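Side-chain contact in phosphonomutase (Burkholderia cenocepacia J2315, PDB 4MG4), which belongs to the phosphoenolpyruvate phosphomutase family and folds as a closed barrel of eight parallel strands with helices packed around it: residues Val41-Gly46 against Arg83-Pro88. Numbering follows the deposited sequence.
Sequences VVADAG and RATDLP
A43 meets T85 and L87 through a single methyl group: its CB lies 3.7 Å from T85 CG2 and likewise 3.7 Å from L87 CD1. Traced outward, the L87 side chain begins at CB, which is directed at helix 36-44. CG, the branch point, follows opposite the carbonyl carbon (chi1 -60°), and CD1 continues the extended chain, anti to CA (chi2 178°), to reach A43. CD1 is the methyl that touches, lying against A43 CB and also 3.9 Å from A43 CA. T85 approaches the same alanine with its methyl branch, and its CB stands 4.1 Å from A43 CB. Its hydroxyl serves its own chain: T85 OG1 accepts from L87 N at 3.0 Å with an N-H...O angle of 160°, an ST turn that ties together the two residues contacting A43. Helix 36-44 closes a little further on with a Schellman motif, in which G46 has positive phi and G46 N bonds to A43 O at 3.0 Å. The contact sets the last turn of helix 36-44 against the loop running from helix 71-84 to strand 89-92, on the outside of the barrel; T85 and L87 also rest on L50 of strand 50-52. Beside the methyls, R40 adds a polar tie, salt-bridged to D44 and weakly hydrogen-bonded to A84 O. With no hydrogen bond across the segments and only 112 Å² buried in total, both sides summed, this direct interface is a small apolar one, resting on methyl packing, while the ST-turn and Schellman bonds stay within their own segments.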
loop_
_atom_site.group_PDB
_atom_site.type_symbol
_atom_site.label_atom_id
_atom_site.label_comp_id
_atom_site.label_asym_id
_atom_site.label_seq_id
_atom_site.Cartn_x
_atom_site.Cartn_y
_atom_site.Cartn_z
ATOM N N VAL A 41 3.467 -10.802 0.613
ATOM C CA VAL A 41 2.878 -11.474 -0.571
ATOM C C VAL A 41 3.924 -11.912 -1.589
ATOM O O VAL A 41 3.889 -13.055 -2.096
ATOM C CB VAL A 41 1.839 -10.579 -1.237
ATOM C CG1 VAL A 41 1.482 -11.060 -2.646
ATOM C CG2 VAL A 41 0.616 -10.456 -0.348
ATOM N N VAL A 42 4.883 -11.033 -1.875
ATOM C CA VAL A 42 5.939 -11.361 -2.841
ATOM C C VAL A 42 6.850 -12.486 -2.300
ATOM O O VAL A 42 7.242 -13.382 -3.078
ATOM C CB VAL A 42 6.705 -10.107 -3.285
ATOM C CG1 VAL A 42 7.916 -10.473 -4.131
ATOM C CG2 VAL A 42 5.773 -9.194 -4.083
ATOM N N ALA A 43 7.232 -12.411 -1.035
ATOM C CA ALA A 43 8.038 -13.489 -0.404
ATOM C C ALA A 43 7.260 -14.824 -0.423
ATOM O O ALA A 43 7.812 -15.881 -0.776
ATOM C CB ALA A 43 8.369 -13.149 1.014
ATOM N N ASP A 44 5.976 -14.777 -0.072
ATOM C CA ASP A 44 5.189 -16.021 -0.096
ATOM C C ASP A 44 5.011 -16.621 -1.473
ATOM O O ASP A 44 4.821 -17.846 -1.591
ATOM C CB ASP A 44 3.819 -15.818 0.558
ATOM C CG ASP A 44 3.887 -15.693 2.068
ATOM O OD1 ASP A 44 4.912 -15.982 2.704
ATOM O OD2 ASP A 44 2.869 -15.288 2.664
ATOM N N ALA A 45 5.074 -15.805 -2.509
ATOM C CA ALA A 45 4.991 -16.249 -3.884
ATOM C C ALA A 45 6.311 -16.809 -4.459
ATOM O O ALA A 45 6.359 -17.194 -5.626
ATOM C CB ALA A 45 4.503 -15.116 -4.736
ATOM N N GLY A 46 7.357 -16.821 -3.639
ATOM C CA GLY A 46 8.602 -17.534 -3.938
ATOM C C GLY A 46 9.773 -16.674 -4.302
ATOM O O GLY A 46 10.799 -17.178 -4.786
ATOM N N ARG A 83 11.411 -5.891 8.208
ATOM C CA ARG A 83 11.010 -6.781 9.270
ATOM C C ARG A 83 9.872 -7.761 8.903
ATOM O O ARG A 83 9.646 -8.720 9.607
ATOM C CB ARG A 83 10.800 -6.003 10.556
ATOM C CG ARG A 83 9.518 -5.293 10.717
ATOM C CD ARG A 83 9.547 -4.740 12.145
ATOM N NE ARG A 83 8.602 -3.657 12.359
ATOM C CZ ARG A 83 8.922 -2.369 12.477
ATOM N NH1 ARG A 83 10.186 -1.954 12.384
ATOM N NH2 ARG A 83 7.956 -1.485 12.686
ATOM N N ALA A 84 9.225 -7.553 7.768
ATOM C CA ALA A 84 8.122 -8.390 7.324
ATOM C C ALA A 84 8.535 -9.748 6.821
ATOM O O ALA A 84 7.734 -10.679 6.821
ATOM C CB ALA A 84 7.362 -7.672 6.232
ATOM N N THR A 85 9.785 -9.880 6.359
ATOM C CA THR A 85 10.227 -11.165 5.824
ATOM C C THR A 85 11.700 -11.368 6.182
ATOM O O THR A 85 12.399 -10.414 6.603
ATOM C CB THR A 85 9.984 -11.355 4.307
ATOM O OG1 THR A 85 11.158 -11.005 3.554
ATOM C CG2 THR A 85 8.701 -10.638 3.758
ATOM N N ASP A 86 12.153 -12.617 5.978
ATOM C CA ASP A 86 13.533 -13.015 6.194
ATOM C C ASP A 86 14.411 -12.857 4.925
ATOM O O ASP A 86 15.623 -13.198 4.919
ATOM C CB ASP A 86 13.564 -14.497 6.643
ATOM C CG ASP A 86 12.957 -14.680 8.030
ATOM O OD1 ASP A 86 13.230 -13.810 8.879
ATOM O OD2 ASP A 86 12.213 -15.658 8.262
ATOM N N LEU A 87 13.829 -12.353 3.852
ATOM C CA LEU A 87 14.583 -12.187 2.612
ATOM C C LEU A 87 15.514 -10.989 2.644
ATOM O O LEU A 87 15.267 -9.987 3.351
ATOM C CB LEU A 87 13.675 -12.055 1.394
ATOM C CG LEU A 87 12.693 -13.227 1.057
ATOM C CD1 LEU A 87 11.840 -12.904 -0.133
ATOM C CD2 LEU A 87 13.541 -14.487 0.783
ATOM N N PRO A 88 16.610 -11.053 1.887
ATOM C CA PRO A 88 17.403 -9.851 1.667
ATOM C C PRO A 88 16.594 -8.772 0.944
ATOM O O PRO A 88 15.879 -9.095 -0.003
ATOM C CB PRO A 88 18.546 -10.323 0.742
ATOM C CG PRO A 88 18.471 -11.809 0.762
ATOM C CD PRO A 88 17.060 -12.155 1.028
#